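Local atomic coordinates of probable membrane transporter protein MamO (Magnetospirillum magneticum, PDB entry 5HMA), a protein that promotes magnetite formation in magnetosomes, activates the MamE protease, and binds transition metal ions through its protease-like domain, which is probably not itself a protease. Residues P69-A74 / A180-S185. Residues are numbered along the deposited sequence; the frame is centred on the assembly and turned at random.
Sequences PGHDLA and AQVIVS. With NI (nickel (II) ion), chain C.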
ATOM      1  N   PRO A  69     -11.175  -1.496   8.960  1.00 70.21           N
ATOM      2  CA  PRO A  69     -10.450  -2.057  10.111  1.00 64.40           C
ATOM      3  C   PRO A  69     -10.284  -3.574  10.048  1.00 65.51           C
ATOM      4  O   PRO A  69      -9.232  -4.075  10.440  1.00 73.82           O
ATOM      5  CB  PRO A  69     -11.327  -1.658  11.309  1.00 67.35           C
ATOM      6  CG  PRO A  69     -12.696  -1.497  10.740  1.00 63.09           C
ATOM      7  CD  PRO A  69     -12.456  -0.889   9.369  1.00 67.89           C
ATOM      8  N   GLY A  70     -11.299  -4.282   9.554  1.00 56.63           N
ATOM      9  CA  GLY A  70     -11.257  -5.732   9.443  1.00 58.66           C
ATOM     10  C   GLY A  70     -10.209  -6.266   8.478  1.00 63.31           C
ATOM     11  O   GLY A  70      -9.971  -7.472   8.421  1.00 66.92           O
ATOM     12  N   HIS A  71      -9.584  -5.372   7.716  1.00 60.67           N
ATOM     13  CA  HIS A  71      -8.522  -5.756   6.787  1.00 63.05           C
ATOM     14  C   HIS A  71      -7.310  -4.845   6.916  1.00 64.13           C
ATOM     15  O   HIS A  71      -6.415  -4.884   6.078  1.00 59.80           O
ATOM     16  CB  HIS A  71      -9.027  -5.733   5.345  1.00 57.55           C
ATOM     17  CG  HIS A  71     -10.220  -6.611   5.107  1.00 75.85           C
ATOM     18  ND1 HIS A  71     -10.116  -7.951   4.798  1.00 73.11           N
ATOM     19  CD2 HIS A  71     -11.544  -6.331   5.121  1.00 82.65           C
ATOM     20  CE1 HIS A  71     -11.324  -8.460   4.638  1.00 73.98           C
ATOM     21  NE2 HIS A  71     -12.209  -7.497   4.828  1.00 94.18           N
ATOM     22  N   ASP A  72      -7.298  -4.021   7.961  1.00 57.09           N
ATOM     23  CA  ASP A  72      -6.199  -3.099   8.232  1.00 59.46           C
ATOM     24  C   ASP A  72      -5.918  -2.178   7.048  1.00 51.10           C
ATOM     25  O   ASP A  72      -4.768  -1.889   6.731  1.00 54.95           O
ATOM     26  CB  ASP A  72      -4.929  -3.870   8.619  1.00 52.57           C
ATOM     27  CG  ASP A  72      -3.823  -2.961   9.126  1.00 63.48           C
ATOM     28  OD1 ASP A  72      -4.144  -1.877   9.668  1.00 55.34           O
ATOM     29  OD2 ASP A  72      -2.634  -3.320   8.968  1.00 64.60           O
ATOM     30  N   LEU A  73      -6.972  -1.706   6.390  1.00 52.03           N
ATOM     31  CA  LEU A  73      -6.774  -0.734   5.322  1.00 48.77           C
ATOM     32  C   LEU A  73      -7.460   0.600   5.623  1.00 54.40           C
ATOM     33  O   LEU A  73      -8.467   0.658   6.334  1.00 59.23           O
ATOM     34  CB  LEU A  73      -7.272  -1.284   3.985  1.00 47.91           C
ATOM     35  CG  LEU A  73      -6.579  -2.539   3.457  1.00 52.59           C
ATOM     36  CD1 LEU A  73      -7.088  -2.872   2.068  1.00 52.92           C
ATOM     37  CD2 LEU A  73      -5.081  -2.350   3.449  1.00 45.69           C
ATOM     38  N   ALA A  74      -6.881   1.662   5.070  1.00 55.42           N
ATOM     39  CA  ALA A  74      -7.437   3.007   5.126  1.00 53.95           C
ATOM     40  C   ALA A  74      -7.448   3.614   3.728  1.00 54.69           C
ATOM     41  O   ALA A  74      -6.489   3.455   2.955  1.00 53.12           O
ATOM     42  CB  ALA A  74      -6.631   3.890   6.077  1.00 42.65           C
ATOM     43  N   ALA A 180      -6.650  -7.148  -3.538  1.00 57.82           N
ATOM     44  CA  ALA A 180      -7.214  -5.886  -4.006  1.00 65.01           C
ATOM     45  C   ALA A 180      -8.744  -5.917  -4.082  1.00 67.12           C
ATOM     46  O   ALA A 180      -9.385  -4.875  -4.004  1.00 66.70           O
ATOM     47  CB  ALA A 180      -6.626  -5.519  -5.361  1.00 68.84           C
ATOM     48  N   GLN A 181      -9.330  -7.105  -4.220  1.00 64.83           N
ATOM     49  CA  GLN A 181     -10.788  -7.221  -4.295  1.00 71.18           C
ATOM     50  C   GLN A 181     -11.460  -6.704  -3.020  1.00 69.29           C
ATOM     51  O   GLN A 181     -12.600  -6.226  -3.044  1.00 69.26           O
ATOM     52  CB  GLN A 181     -11.202  -8.674  -4.555  1.00 80.21           C
ATOM     53  CG  GLN A 181     -12.710  -8.880  -4.702  1.00103.12           C
ATOM     54  CD  GLN A 181     -13.344  -7.950  -5.737  1.00110.92           C
ATOM     55  OE1 GLN A 181     -12.724  -7.597  -6.749  1.00 97.18           O
ATOM     56  NE2 GLN A 181     -14.587  -7.547  -5.482  1.00116.21           N
ATOM     57  N   VAL A 182     -10.737  -6.804  -1.909  1.00 65.21           N
ATOM     58  CA  VAL A 182     -11.212  -6.304  -0.627  1.00 70.90           C
ATOM     59  C   VAL A 182     -11.460  -4.800  -0.722  1.00 80.38           C
ATOM     60  O   VAL A 182     -12.442  -4.286  -0.186  1.00 87.56           O
ATOM     61  CB  VAL A 182     -10.210  -6.655   0.494  1.00 72.17           C
ATOM     62  CG1 VAL A 182     -10.390  -5.748   1.701  1.00 72.52           C
ATOM     63  CG2 VAL A 182     -10.339  -8.135   0.876  1.00 59.08           C
ATOM     64  N   ILE A 183     -10.581  -4.100  -1.432  1.00 74.90           N
ATOM     65  CA  ILE A 183     -10.749  -2.669  -1.652  1.00 64.95           C
ATOM     66  C   ILE A 183     -12.055  -2.366  -2.373  1.00 72.93           C
ATOM     67  O   ILE A 183     -12.848  -1.537  -1.927  1.00 83.48           O
ATOM     68  CB  ILE A 183      -9.573  -2.090  -2.446  1.00 70.80           C
ATOM     69  CG1 ILE A 183      -8.254  -2.320  -1.709  1.00 69.14           C
ATOM     70  CG2 ILE A 183      -9.787  -0.604  -2.712  1.00 68.20           C
ATOM     71  CD1 ILE A 183      -7.035  -1.913  -2.531  1.00 63.35           C
ATOM     72  N   VAL A 184     -12.266  -3.036  -3.501  1.00 72.34           N
ATOM     73  CA  VAL A 184     -13.452  -2.818  -4.316  1.00 72.48           C
ATOM     74  C   VAL A 184     -14.745  -2.978  -3.520  1.00 82.49           C
ATOM     75  O   VAL A 184     -15.621  -2.108  -3.555  1.00 96.12           O
ATOM     76  CB  VAL A 184     -13.458  -3.771  -5.514  1.00 73.43           C
ATOM     77  CG1 VAL A 184     -14.703  -3.539  -6.370  1.00 65.92           C
ATOM     78  CG2 VAL A 184     -12.173  -3.613  -6.324  1.00 69.66           C
ATOM     79  N   SER A 185     -14.854  -4.092  -2.802  1.00 76.28           N
ATOM     80  CA  SER A 185     -16.105  -4.460  -2.140  1.00 84.98           C
ATOM     81  C   SER A 185     -16.370  -3.646  -0.875  1.00 92.17           C
ATOM     82  O   SER A 185     -17.523  -3.408  -0.519  1.00 96.34           O
ATOM     83  CB  SER A 185     -16.101  -5.950  -1.803  1.00 79.53           C
ATOM     84  OG  SER A 185     -14.956  -6.281  -1.045  1.00 86.25           O
TER
HETATM   85 NI    NI C 301     -14.414  -7.732   4.985  1.00 95.90          NI
HETATM   86  O   HOH W   1     -14.521  -6.461   6.776  1.00 79.28           O
HETATM   87  O   HOH W   2     -14.255  -8.984   3.173  1.00 79.32           O
HETATM   88  O   HOH W   3     -13.863  -9.428   6.322  1.00 83.31           O
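H71 lays one face of its imidazole on V182 in the nickel site of this chymotrypsin-like double barrel, the inactive protease region of MamO. V182 CG1 comes over the ring as a CH-pi contact, 3.6 Å from the centroid of the H71 ring and 16° off its normal; V182 CG2 lies on the same side, near the ND1-CE1 bond, 3.9 Å from H71 CE1. With V182 CG1 anti to the backbone N (chi1 159°), both methyls meet the ring. Replacing V182 with alanine removes both methyls and is likely to open a gap there, leaving the imidazole freer to tilt. H71 NE2 binds the nickel at 2.2 Å, three waters fill further positions, and H186 NE2, from beyond helix 180-185, supplies the second protein ligand. V182 O accepts a hydrogen bond from H186 ND1, so V182 probably helps orient both histidines. Toward the buried side, L73 CD1 packs on I183 CG1 at 4.0 Å, side chains crossing at about a right angle, with I162 touching both. H71 precedes a G1 bulge at D72 and L73, where D72 OD2 hydrogen-bonds H39. Within the helix, S185 OG donates to Q181 O at 3.1 Å, from the face opposite S185 N.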